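Local coordinates for chorismate mutase (Clostridium thermocellum, PDB 1XHO), which probably catalyses the rearrangement of chorismate to prephenate in aromatic amino acid biosynthesis, as a trimeric type I (AroH-class) chorismate mutase, at residues A38-D43 with N138-L143; D69-I74 with V119-N124; T79-A84 with L113-R118; A85-A90 with L101-E106. All coordinates share one frame; numbering follows the deposited sequence.

Contact 1: A38-D43 with N138-L143; sequences ATTVSD and NGAKVL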
loop_
_atom_site.group_PDB
_atom_site.type_symbol
_atom_site.label_atom_id
_atom_site.label_comp_id
_atom_site.label_asym_id
_atom_site.label_seq_id
_atom_site.Cartn_x
_atom_site.Cartn_y
_atom_site.Cartn_z
ATOM N N ALA C 38 -5.690 13.437 3.578
ATOM C CA ALA C 38 -4.693 14.190 2.826
ATOM C C ALA C 38 -4.516 15.552 3.449
ATOM O O ALA C 38 -5.454 16.110 4.026
ATOM C CB ALA C 38 -5.070 14.315 1.349
ATOM N N THR C 39 -3.295 16.061 3.354
ATOM C CA THR C 39 -2.949 17.369 3.879
ATOM C C THR C 39 -1.750 17.924 3.102
ATOM O O THR C 39 -1.081 17.198 2.374
ATOM C CB THR C 39 -2.665 17.316 5.425
ATOM O OG1 THR C 39 -2.650 18.646 5.974
ATOM C CG2 THR C 39 -1.339 16.580 5.747
ATOM N N THR C 40 -1.502 19.218 3.254
ATOM C CA THR C 40 -0.357 19.858 2.637
ATOM C C THR C 40 0.491 20.551 3.699
ATOM O O THR C 40 0.008 20.851 4.792
ATOM C CB THR C 40 -0.772 20.863 1.530
ATOM O OG1 THR C 40 -1.629 21.878 2.079
ATOM C CG2 THR C 40 -1.482 20.138 0.399
ATOM N N VAL C 41 1.765 20.760 3.371
ATOM C CA VAL C 41 2.705 21.482 4.243
ATOM C C VAL C 41 3.244 22.722 3.521
ATOM O O VAL C 41 3.173 22.820 2.291
ATOM C CB VAL C 41 3.886 20.596 4.727
ATOM C CG1 VAL C 41 3.400 19.543 5.714
ATOM C CG2 VAL C 41 4.620 19.948 3.555
ATOM N N SER C 42 3.751 23.669 4.304
ATOM C CA SER C 42 4.339 24.894 3.769
ATOM C C SER C 42 5.767 24.665 3.286
ATOM O O SER C 42 6.199 25.271 2.310
ATOM C CB SER C 42 4.314 26.010 4.825
ATOM O OG SER C 42 4.866 25.569 6.058
ATOM N N ASP C 43 6.502 23.795 3.968
ATOM C CA ASP C 43 7.877 23.518 3.587
ATOM C C ASP C 43 8.275 22.052 3.710
ATOM O O ASP C 43 7.749 21.313 4.542
ATOM N N ASN C 138 -5.889 21.507 4.816
ATOM C CA ASN C 138 -5.030 22.484 4.159
ATOM C C ASN C 138 -5.273 22.458 2.653
ATOM O O ASN C 138 -6.412 22.325 2.223
ATOM C CB ASN C 138 -3.551 22.237 4.492
ATOM C CG ASN C 138 -3.281 22.200 5.978
ATOM O OD1 ASN C 138 -4.057 22.724 6.771
ATOM N ND2 ASN C 138 -2.158 21.592 6.363
ATOM N N GLY C 139 -4.216 22.574 1.850
ATOM C CA GLY C 139 -4.356 22.559 0.398
ATOM C C GLY C 139 -4.967 21.300 -0.180
ATOM O O GLY C 139 -5.433 21.313 -1.318
ATOM N N ALA C 140 -4.971 20.209 0.589
ATOM C CA ALA C 140 -5.547 18.936 0.129
ATOM C C ALA C 140 -7.074 18.949 0.015
ATOM O O ALA C 140 -7.656 18.042 -0.586
ATOM C CB ALA C 140 -5.091 17.784 1.013
ATOM N N LYS C 141 -7.722 19.973 0.575
ATOM C CA LYS C 141 -9.177 20.143 0.414
ATOM C C LYS C 141 -9.608 20.173 -1.056
ATOM O O LYS C 141 -10.706 19.722 -1.390
ATOM C CB LYS C 141 -9.673 21.390 1.158
ATOM C CG LYS C 141 -9.826 21.162 2.652
ATOM C CD LYS C 141 -10.055 22.442 3.444
ATOM C CE LYS C 141 -11.315 23.172 3.013
ATOM N NZ LYS C 141 -11.579 24.319 3.895
ATOM N N VAL C 142 -8.728 20.670 -1.925
ATOM C CA VAL C 142 -8.966 20.704 -3.373
ATOM C C VAL C 142 -9.122 19.299 -3.983
ATOM O O VAL C 142 -9.724 19.150 -5.034
ATOM C CB VAL C 142 -7.820 21.480 -4.104
ATOM C CG1 VAL C 142 -7.925 21.353 -5.622
ATOM C CG2 VAL C 142 -7.827 22.962 -3.690
ATOM N N LEU C 143 -8.583 18.274 -3.331
ATOM C CA LEU C 143 -8.744 16.905 -3.823
ATOM C C LEU C 143 -10.135 16.402 -3.443
ATOM O O LEU C 143 -10.359 15.200 -3.346
ATOM C CB LEU C 143 -7.680 15.978 -3.253
ATOM C CG LEU C 143 -6.226 16.439 -3.353
ATOM C CD1 LEU C 143 -5.336 15.575 -2.459
ATOM C CD2 LEU C 143 -5.736 16.437 -4.820
#
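Thr-40 holds its hydroxyl between its own backbone N and carbonyl carbon (chi1 59°), while Asn-138 keeps CG beside its backbone N and anti to its carbonyl carbon (chi1 -55°). With these torsions the two side chains slide past each other in opposite directions, each reaching the main chain of the other segment. Gly-139 N donates to Thr-40 OG1 over 2.7 Å, a short but bent bond. In the reverse sense, Asn-138 ND2 donates to Thr-40 O at 2.8 Å; the donor lies in the carbonyl plane, and the acceptor is close to the plane of the amide. The same ND2 bonds Glu-52 OE1 on helix 46-63, and two acceptors on one amide nitrogen should fix its rotation. Thr-39 OG1 runs alongside and lies 3.0 Å from Asn-138 ND2, but the angle is too poor for a hydrogen bond.

Beyond this polar end the contact turns apolar. Ala-140 CB presses on the strand backbone, 3.4 Å from Thr-39 N, and meets Ala-38 CB at a tight 3.5 Å. Leu-143 CD1 reaches Ala-38 CB at 4.0 Å and also packs on Arg-118. Backbone bonds from Lys-141 N to Asn-138 O and from Leu-143 N to Ala-140 O define a short 3-10 turn, the C-terminal segment that follows the last strand of this AroH-type fold and docks on the end of strand 32-40.

Contact 2: D69-I74 with V119-N124; sequences DDIISI and VMMHVN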
loop_
_atom_site.group_PDB
_atom_site.type_symbol
_atom_site.label_atom_id
_atom_site.label_comp_id
_atom_site.label_asym_id
_atom_site.label_seq_id
_atom_site.Cartn_x
_atom_site.Cartn_y
_atom_site.Cartn_z
ATOM N N ASP C 69 -6.299 0.850 19.327
ATOM C CA ASP C 69 -6.909 -0.509 19.318
ATOM C C ASP C 69 -7.708 -0.828 18.049
ATOM O O ASP C 69 -7.819 -1.988 17.656
ATOM C CB ASP C 69 -7.867 -0.682 20.512
ATOM C CG ASP C 69 -7.165 -1.097 21.785
ATOM O OD1 ASP C 69 -6.093 -1.741 21.709
ATOM O OD2 ASP C 69 -7.709 -0.801 22.877
ATOM N N ASP C 70 -8.286 0.199 17.438
ATOM C CA ASP C 70 -9.172 0.031 16.285
ATOM C C ASP C 70 -8.419 -0.019 14.951
ATOM O O ASP C 70 -8.976 -0.467 13.945
ATOM C CB ASP C 70 -10.193 1.178 16.248
ATOM C CG ASP C 70 -10.967 1.327 17.567
ATOM O OD1 ASP C 70 -11.495 0.306 18.053
ATOM O OD2 ASP C 70 -11.037 2.462 18.109
ATOM N N ILE C 71 -7.167 0.447 14.957
ATOM C CA ILE C 71 -6.385 0.664 13.726
ATOM C C ILE C 71 -5.597 -0.592 13.321
ATOM O O ILE C 71 -4.821 -1.135 14.094
ATOM C CB ILE C 71 -5.439 1.896 13.874
ATOM C CG1 ILE C 71 -6.244 3.124 14.313
ATOM C CG2 ILE C 71 -4.691 2.190 12.565
ATOM C CD1 ILE C 71 -5.425 4.387 14.466
ATOM N N ILE C 72 -5.824 -1.049 12.095
ATOM C CA ILE C 72 -5.158 -2.237 11.563
ATOM C C ILE C 72 -3.801 -1.844 10.964
ATOM O O ILE C 72 -2.766 -2.452 11.265
ATOM C CB ILE C 72 -6.041 -2.922 10.490
ATOM C CG1 ILE C 72 -7.390 -3.335 11.111
ATOM C CG2 ILE C 72 -5.305 -4.124 9.860
ATOM C CD1 ILE C 72 -8.444 -3.732 10.100
ATOM N N SER C 73 -3.808 -0.814 10.124
ATOM C CA SER C 73 -2.591 -0.381 9.448
ATOM C C SER C 73 -2.668 1.081 8.984
ATOM O O SER C 73 -3.759 1.652 8.841
ATOM C CB SER C 73 -2.277 -1.320 8.277
ATOM O OG SER C 73 -3.369 -1.425 7.378
ATOM N N ILE C 74 -1.494 1.691 8.803
ATOM C CA ILE C 74 -1.403 3.040 8.268
ATOM C C ILE C 74 -0.325 3.123 7.197
ATOM O O ILE C 74 0.853 2.859 7.459
ATOM C CB ILE C 74 -1.153 4.118 9.345
ATOM C CG1 ILE C 74 -2.004 3.835 10.594
ATOM C CG2 ILE C 74 -1.441 5.501 8.728
ATOM C CD1 ILE C 74 -2.041 4.933 11.612
ATOM N N VAL C 119 -2.723 9.642 3.593
ATOM C CA VAL C 119 -2.813 8.583 4.594
ATOM C C VAL C 119 -3.944 7.654 4.204
ATOM O O VAL C 119 -5.037 8.119 3.897
ATOM C CB VAL C 119 -3.137 9.148 6.012
ATOM C CG1 VAL C 119 -3.359 8.013 7.023
ATOM C CG2 VAL C 119 -2.053 10.060 6.465
HETATM N N MSE C 120 -3.669 6.350 4.205
HETATM C CA MSE C 120 -4.698 5.334 4.066
HETATM C C MSE C 120 -4.709 4.473 5.340
HETATM O O MSE C 120 -3.720 3.809 5.682
HETATM C CB MSE C 120 -4.444 4.466 2.842
HETATM C CG MSE C 120 -5.414 3.274 2.721
HETATM SE SE MSE C 120 -5.163 2.250 1.076
HETATM C CE MSE C 120 -6.330 3.340 -0.135
HETATM N N MSE C 121 -5.837 4.483 6.032
HETATM C CA MSE C 121 -5.947 3.822 7.313
HETATM C C MSE C 121 -6.993 2.710 7.284
HETATM O O MSE C 121 -8.177 2.987 7.132
HETATM C CB MSE C 121 -6.325 4.869 8.349
HETATM C CG MSE C 121 -6.209 4.426 9.778
HETATM SE SE MSE C 121 -6.798 5.867 10.911
HETATM C CE MSE C 121 -5.354 7.099 10.807
ATOM N N HIS C 122 -6.551 1.459 7.436
ATOM C CA HIS C 122 -7.473 0.331 7.598
ATOM C C HIS C 122 -7.870 0.188 9.079
ATOM O O HIS C 122 -7.021 0.223 9.955
ATOM C CB HIS C 122 -6.861 -0.962 7.041
ATOM C CG HIS C 122 -6.836 -1.002 5.545
ATOM N ND1 HIS C 122 -5.884 -0.334 4.797
ATOM C CD2 HIS C 122 -7.677 -1.582 4.657
ATOM C CE1 HIS C 122 -6.125 -0.533 3.513
ATOM N NE2 HIS C 122 -7.209 -1.282 3.400
ATOM N N VAL C 123 -9.169 0.060 9.350
ATOM C CA VAL C 123 -9.655 0.061 10.736
ATOM C C VAL C 123 -10.721 -0.981 10.946
ATOM O O VAL C 123 -11.379 -1.403 10.007
ATOM C CB VAL C 123 -10.199 1.460 11.196
ATOM C CG1 VAL C 123 -9.122 2.518 11.073
ATOM C CG2 VAL C 123 -11.472 1.869 10.440
ATOM N N ASN C 124 -10.857 -1.406 12.194
ATOM C CA ASN C 124 -11.965 -2.248 12.610
ATOM C C ASN C 124 -12.990 -1.301 13.222
ATOM O O ASN C 124 -12.669 -0.537 14.124
ATOM C CB ASN C 124 -11.486 -3.353 13.579
ATOM C CG ASN C 124 -10.927 -4.589 12.837
ATOM O OD1 ASN C 124 -11.503 -5.032 11.845
ATOM N ND2 ASN C 124 -9.803 -5.135 13.311
HETATM O O HOH W 1 -3.478 0.872 5.642
#
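Ile-71 and Ile-74 project from the same face of the sheet as Met-121 and Val-123, whereas Ser-73 and His-122 share the other. On the apolar face Ile-71 crosses Met-121 obliquely, with CG2 3.9 Å from Met-121 CG. Ile-74 instead runs side by side with this selenomethionine, whose bend at chi3 (-74°) brings Met-121 CE to 4.0 Å from Ile-74 CD1. Ile-74 CG2 also meets Val-119 CG1 at 3.6 Å, and Leu-57 and Met-60 of helix 46-63 close over Met-121.

Ile-72 departs from this pattern: it crosses Asn-124 at about a right angle, its CG1 and CD1 lying against the amide. The backbone explains why. His-122 O accepts from Ile-72 N at 2.8 Å and, weakly, from Ser-73 N at 3.4 Å, so two residues stand opposite one and the register slips by a residue.

On the polar face Ser-73 OG lies 3.5 Å from His-122 CB without bonding the ring directly. A water takes up the link, 2.8 Å from His-122 ND1 at the ring edge and in its plane; it also bonds Ser-73 OG and donates to Met-120 O. The far side of the imidazole is held too, since NE2 bonds Ser-73 of the third subunit, just as Ser-73 OG bonds His-122 of the second. With the short strand segments at 169°, this is a classic beta bulge in an antiparallel pair, consistent with the pseudo-alpha/beta-barrel trimer of AroH-class mutases.

Contact 3: T79-A84 with L113-R118; sequences TKDLDA and LEKCIR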
loop_
_atom_site.group_PDB
_atom_site.type_symbol
_atom_site.label_atom_id
_atom_site.label_comp_id
_atom_site.label_asym_id
_atom_site.label_seq_id
_atom_site.Cartn_x
_atom_site.Cartn_y
_atom_site.Cartn_z
ATOM N N THR C 79 4.471 13.388 -1.735
ATOM C CA THR C 79 4.874 13.781 -3.071
ATOM C C THR C 79 6.403 13.949 -3.145
ATOM O O THR C 79 7.066 14.160 -2.124
ATOM C CB THR C 79 4.131 15.078 -3.502
ATOM O OG1 THR C 79 4.092 16.003 -2.408
ATOM C CG2 THR C 79 2.729 14.760 -3.880
ATOM N N LYS C 80 6.943 13.838 -4.351
ATOM C CA LYS C 80 8.403 13.869 -4.608
ATOM C C LYS C 80 9.154 15.046 -3.937
ATOM O O LYS C 80 10.314 14.904 -3.501
ATOM C CB LYS C 80 8.632 13.906 -6.122
ATOM C CG LYS C 80 10.073 13.798 -6.559
ATOM C CD LYS C 80 10.171 13.239 -7.978
ATOM C CE LYS C 80 9.435 14.108 -9.002
ATOM N NZ LYS C 80 9.789 13.715 -10.402
ATOM N N ASP C 81 8.485 16.193 -3.852
ATOM C CA ASP C 81 9.055 17.399 -3.231
ATOM C C ASP C 81 9.205 17.338 -1.705
ATOM O O ASP C 81 9.761 18.243 -1.132
ATOM C CB ASP C 81 8.237 18.643 -3.619
ATOM C CG ASP C 81 6.732 18.421 -3.504
ATOM O OD1 ASP C 81 6.284 17.643 -2.640
ATOM O OD2 ASP C 81 5.995 19.015 -4.301
ATOM N N LEU C 82 8.692 16.292 -1.055
ATOM C CA LEU C 82 8.919 16.082 0.379
ATOM C C LEU C 82 9.843 14.880 0.630
ATOM O O LEU C 82 9.523 13.757 0.225
ATOM C CB LEU C 82 7.592 15.848 1.110
ATOM C CG LEU C 82 6.518 16.932 1.013
ATOM C CD1 LEU C 82 5.287 16.515 1.835
ATOM C CD2 LEU C 82 7.066 18.300 1.466
ATOM N N ASP C 83 10.975 15.123 1.294
ATOM C CA ASP C 83 11.917 14.051 1.689
ATOM C C ASP C 83 12.546 14.249 3.082
ATOM O O ASP C 83 13.396 13.465 3.483
ATOM C CB ASP C 83 13.040 13.896 0.630
ATOM C CG ASP C 83 14.013 15.099 0.586
ATOM O OD1 ASP C 83 13.861 16.055 1.369
ATOM O OD2 ASP C 83 14.943 15.083 -0.254
ATOM N N ALA C 84 12.121 15.282 3.814
ATOM C CA ALA C 84 12.809 15.680 5.043
ATOM C C ALA C 84 12.559 14.732 6.217
ATOM O O ALA C 84 13.380 14.661 7.131
ATOM C CB ALA C 84 12.435 17.113 5.427
ATOM N N LEU C 113 -0.933 17.964 -7.137
ATOM C CA LEU C 113 -0.787 18.708 -5.888
ATOM C C LEU C 113 0.578 18.437 -5.239
ATOM O O LEU C 113 0.953 17.286 -4.980
ATOM C CB LEU C 113 -1.911 18.378 -4.901
ATOM C CG LEU C 113 -1.998 19.229 -3.612
ATOM C CD1 LEU C 113 -2.178 20.702 -3.930
ATOM C CD2 LEU C 113 -3.139 18.745 -2.701
ATOM N N GLU C 114 1.309 19.514 -4.981
ATOM C CA GLU C 114 2.627 19.430 -4.396
ATOM C C GLU C 114 2.511 19.562 -2.886
ATOM O O GLU C 114 1.440 19.912 -2.375
ATOM C CB GLU C 114 3.500 20.528 -4.980
ATOM C CG GLU C 114 3.785 20.329 -6.466
ATOM C CD GLU C 114 4.297 21.586 -7.160
ATOM O OE1 GLU C 114 3.840 22.704 -6.814
ATOM O OE2 GLU C 114 5.150 21.446 -8.069
ATOM N N LYS C 115 3.602 19.244 -2.188
ATOM C CA LYS C 115 3.702 19.336 -0.721
ATOM C C LYS C 115 2.620 18.546 0.024
ATOM O O LYS C 115 2.199 18.939 1.121
ATOM C CB LYS C 115 3.680 20.799 -0.264
ATOM C CG LYS C 115 4.732 21.697 -0.895
ATOM C CD LYS C 115 6.168 21.305 -0.503
ATOM C CE LYS C 115 7.202 22.325 -1.094
ATOM N NZ LYS C 115 8.489 21.692 -1.565
ATOM N N CYS C 116 2.215 17.410 -0.552
ATOM C CA CYS C 116 1.030 16.687 -0.102
ATOM C C CYS C 116 1.354 15.363 0.592
ATOM O O CYS C 116 2.010 14.488 0.021
ATOM C CB CYS C 116 0.067 16.448 -1.296
ATOM S SG CYS C 116 -1.462 15.534 -0.912
ATOM N N ILE C 117 0.850 15.223 1.816
ATOM C CA ILE C 117 0.903 13.974 2.565
ATOM C C ILE C 117 -0.467 13.286 2.521
ATOM O O ILE C 117 -1.483 13.882 2.904
ATOM C CB ILE C 117 1.304 14.234 4.034
ATOM C CG1 ILE C 117 2.648 14.975 4.081
ATOM C CG2 ILE C 117 1.362 12.926 4.821
ATOM C CD1 ILE C 117 2.902 15.708 5.350
ATOM N N ARG C 118 -0.488 12.038 2.046
ATOM C CA ARG C 118 -1.701 11.208 2.065
ATOM C C ARG C 118 -1.579 10.043 3.044
ATOM O O ARG C 118 -0.487 9.543 3.307
ATOM C CB ARG C 118 -2.060 10.698 0.666
ATOM C CG ARG C 118 -2.350 11.828 -0.333
ATOM C CD ARG C 118 -2.709 11.240 -1.687
ATOM N NE ARG C 118 -3.187 12.199 -2.684
ATOM C CZ ARG C 118 -2.424 12.989 -3.447
ATOM N NH1 ARG C 118 -1.119 13.029 -3.317
ATOM N NH2 ARG C 118 -2.990 13.776 -4.332
#
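Thr-79 OG1 accepts a nearly straight hydrogen bond from Cys-116 N (3.0 Å, 162° at the hydrogen), and Thr-79 N returns one to Cys-116 O at 3.2 Å. Side chain and main chain of one threonine thus grip both polar backbone atoms of a single residue. The hydroxyl is used twice, for Thr-79 OG1 also donates to Asp-81 OD1 at 2.7 Å, on the syn side of the carboxylate. The companion methyl, Thr-79 CG2, points to Leu-113 O, 3.3 Å off, and lies near the plane of the Arg-118 guanidinium, at its edge.

Asp-81 OD1 receives a second donor, Lys-115 N at 3.2 Å, which comes in 33° out of the carboxylate plane; the bond from the same N to OD2 is weak. With CG set between its backbone N and carbonyl carbon (chi1 45°), Asp-81 turns its carboxylate to face Lys-115 N and Thr-79 OG1 together. What places these groups is a type I beta turn from Thr-79 to Leu-82, closed by Leu-82 N to Thr-79 O, directly after strand 71-78 and beside the start of its antiparallel neighbour 116-124.

Past the turn, Leu-82 divides its methyls: CD1 meets Ile-117 CG1 at 3.8 Å, the side chains crossing at about a right angle, and CD2 meets Lys-115 CD at 3.7 Å. Val-41, just after strand 32-40, packs on both Leu-82 and Ile-117. Cys-116 SG lies above one face of the Arg-118 guanidinium, offset toward its rim, and Arg-118 NH1 forms a long, weak ion pair with Glu-106.

Contact 4: A85-A90 with L101-E106; sequences AFPAIA and LMCMNE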
loop_
_atom_site.group_PDB
_atom_site.type_symbol
_atom_site.label_atom_id
_atom_site.label_comp_id
_atom_site.label_asym_id
_atom_site.label_seq_id
_atom_site.Cartn_x
_atom_site.Cartn_y
_atom_site.Cartn_z
ATOM N N ALA C 85 11.438 14.011 6.206
ATOM C CA ALA C 85 11.195 12.985 7.225
ATOM C C ALA C 85 10.092 11.987 6.850
ATOM O O ALA C 85 9.330 12.206 5.906
ATOM C CB ALA C 85 10.866 13.643 8.568
ATOM N N PHE C 86 10.039 10.896 7.616
ATOM C CA PHE C 86 8.976 9.898 7.564
ATOM C C PHE C 86 7.724 10.443 8.260
ATOM O O PHE C 86 7.770 10.738 9.463
ATOM C CB PHE C 86 9.388 8.626 8.325
ATOM C CG PHE C 86 10.253 7.666 7.536
ATOM C CD1 PHE C 86 9.775 6.401 7.199
ATOM C CD2 PHE C 86 11.546 8.005 7.174
ATOM C CE1 PHE C 86 10.559 5.510 6.499
ATOM C CE2 PHE C 86 12.346 7.115 6.470
ATOM C CZ PHE C 86 11.856 5.867 6.128
ATOM N N PRO C 87 6.592 10.550 7.536
ATOM C CA PRO C 87 5.354 10.956 8.230
ATOM C C PRO C 87 4.947 9.999 9.358
ATOM O O PRO C 87 4.244 10.412 10.283
ATOM C CB PRO C 87 4.299 10.960 7.104
ATOM C CG PRO C 87 5.085 11.086 5.838
ATOM C CD PRO C 87 6.361 10.326 6.095
ATOM N N ALA C 88 5.392 8.739 9.269
ATOM C CA ALA C 88 5.136 7.711 10.286
ATOM C C ALA C 88 5.615 8.084 11.702
ATOM O O ALA C 88 5.147 7.509 12.678
ATOM C CB ALA C 88 5.780 6.383 9.859
ATOM N N ILE C 89 6.568 9.008 11.802
ATOM C CA ILE C 89 7.010 9.544 13.101
ATOM C C ILE C 89 5.842 10.194 13.871
ATOM O O ILE C 89 5.797 10.117 15.109
ATOM C CB ILE C 89 8.160 10.573 12.933
ATOM C CG1 ILE C 89 9.426 9.882 12.427
ATOM C CG2 ILE C 89 8.463 11.278 14.265
ATOM C CD1 ILE C 89 10.409 10.831 11.737
ATOM N N ALA C 90 4.904 10.809 13.136
ATOM C CA ALA C 90 3.723 11.442 13.735
ATOM C C ALA C 90 2.902 10.462 14.566
ATOM O O ALA C 90 2.489 10.797 15.673
ATOM C CB ALA C 90 2.849 12.094 12.666
ATOM N N LEU C 101 2.919 0.422 10.247
ATOM C CA LEU C 101 3.049 1.633 9.446
ATOM C C LEU C 101 3.870 1.325 8.199
ATOM O O LEU C 101 4.656 0.381 8.193
ATOM C CB LEU C 101 3.742 2.725 10.256
ATOM C CG LEU C 101 3.171 3.013 11.658
ATOM C CD1 LEU C 101 4.035 3.997 12.422
ATOM C CD2 LEU C 101 1.773 3.545 11.579
HETATM N N MSE C 102 3.697 2.128 7.154
HETATM C CA MSE C 102 4.474 1.991 5.921
HETATM C C MSE C 102 4.423 3.310 5.154
HETATM O O MSE C 102 3.365 3.962 5.087
HETATM C CB MSE C 102 3.931 0.826 5.070
HETATM C CG MSE C 102 4.721 0.546 3.775
HETATM SE SE MSE C 102 4.697 -1.357 3.149
HETATM C CE MSE C 102 6.086 -1.922 4.424
ATOM N N CYS C 103 5.567 3.711 4.590
ATOM C CA CYS C 103 5.690 4.985 3.889
ATOM C C CYS C 103 6.305 4.812 2.511
ATOM O O CYS C 103 7.345 4.158 2.367
ATOM C CB CYS C 103 6.557 5.953 4.681
ATOM S SG CYS C 103 6.056 6.199 6.361
HETATM N N MSE C 104 5.651 5.411 1.510
HETATM C CA MSE C 104 6.106 5.405 0.129
HETATM C C MSE C 104 6.037 6.825 -0.389
HETATM O O MSE C 104 5.610 7.731 0.313
HETATM C CB MSE C 104 5.208 4.523 -0.754
HETATM C CG MSE C 104 5.115 3.047 -0.347
HETATM SE SE MSE C 104 3.899 2.702 1.161
HETATM C CE MSE C 104 3.172 1.043 0.435
ATOM N N ASN C 105 6.458 7.012 -1.628
ATOM C CA ASN C 105 6.179 8.248 -2.326
ATOM C C ASN C 105 4.915 8.077 -3.137
ATOM O O ASN C 105 4.561 6.961 -3.558
ATOM C CB ASN C 105 7.337 8.658 -3.242
ATOM C CG ASN C 105 8.528 9.215 -2.475
ATOM O OD1 ASN C 105 9.572 8.576 -2.400
ATOM N ND2 ASN C 105 8.385 10.427 -1.932
ATOM N N GLU C 106 4.229 9.194 -3.344
ATOM C CA GLU C 106 3.045 9.234 -4.181
ATOM C C GLU C 106 3.468 8.974 -5.629
ATOM O O GLU C 106 4.604 9.241 -6.011
ATOM C CB GLU C 106 2.365 10.623 -4.049
ATOM C CG GLU C 106 1.066 10.831 -4.871
ATOM C CD GLU C 106 -0.142 10.076 -4.320
ATOM O OE1 GLU C 106 -0.055 9.462 -3.225
ATOM O OE2 GLU C 106 -1.191 10.091 -4.988
#
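A single thiol, that of Cys-103, meets three consecutive residues, Phe-86, Pro-87 and Ala-88, and no hydrogen bond joins the two segments. Cys-103 SG lies 3.8 Å from Phe-86 CD1 and 5.0 Å from the ring centroid, 68° off the ring normal, an oblique sulfur-aromatic contact. Next along the chain, Pro-87 CD comes to 4.1 Å from Cys-103 SG. The nearest approach is that of the Ala-88 methyl, whose CB stands 3.5 Å from Cys-103 SG. Cys-103 carries SG beside its backbone N and anti to its carbonyl carbon (chi1 -53°), which directs the sulfur toward this bend rather than along the strand.

Ala-88 is shared between two partners. Its CB also meets Leu-101 CD1 at 3.9 Å, and the same leucine methyl lies 3.7 Å from Ala-88 O, so one branch of Leu-101 touches both side chain and backbone. The CA atoms of Phe-86 and Cys-103 are 7.0 Å apart, too far for backbone pairing; the nearest contacts from segment 101-106 are made by side-chain atoms. A type I turn from Phe-86 to Ile-89, closed by Ile-89 N to Phe-86 O at 3.1 Å, gathers the three residues round the sulfur.

Phe-86 also packs on Glu-106 of the second subunit, and Cys-103 on Ile-107 of that subunit. Within the chain the contact lies in the beta-alpha-beta unit formed by strand 71-78, helix 89-93 and the parallel strand 100-105: Pro-87 and Cys-103 both rest on Phe-76 of strand 71-78, and Pro-87 reaches Thr-53 of helix 46-63.

Contact 2 is the most buried of the four, a backbone-bonded strand pair with an apolar face under helix 46-63 and a polar face between subunits. Contacts 1 and 3 are partly buried and lie on the opposite side of the chain's centre from contact 2; there side-chain groups bond backbone atoms at strand ends and in loops. They meet directly, through backbone pairing of Thr-39 with Ile-117 and Val-41 with Lys-115. Contacts 2 and 3 share strand 116-124 at centres about 22 Å apart. Contact 4 lacks hydrogen bonds between its segments and works by sulfur and methyl packing; Met-102 pairs with Ile-74 of contact 2, and contact 3 touches it where the loop 79-84 passes Asn-105.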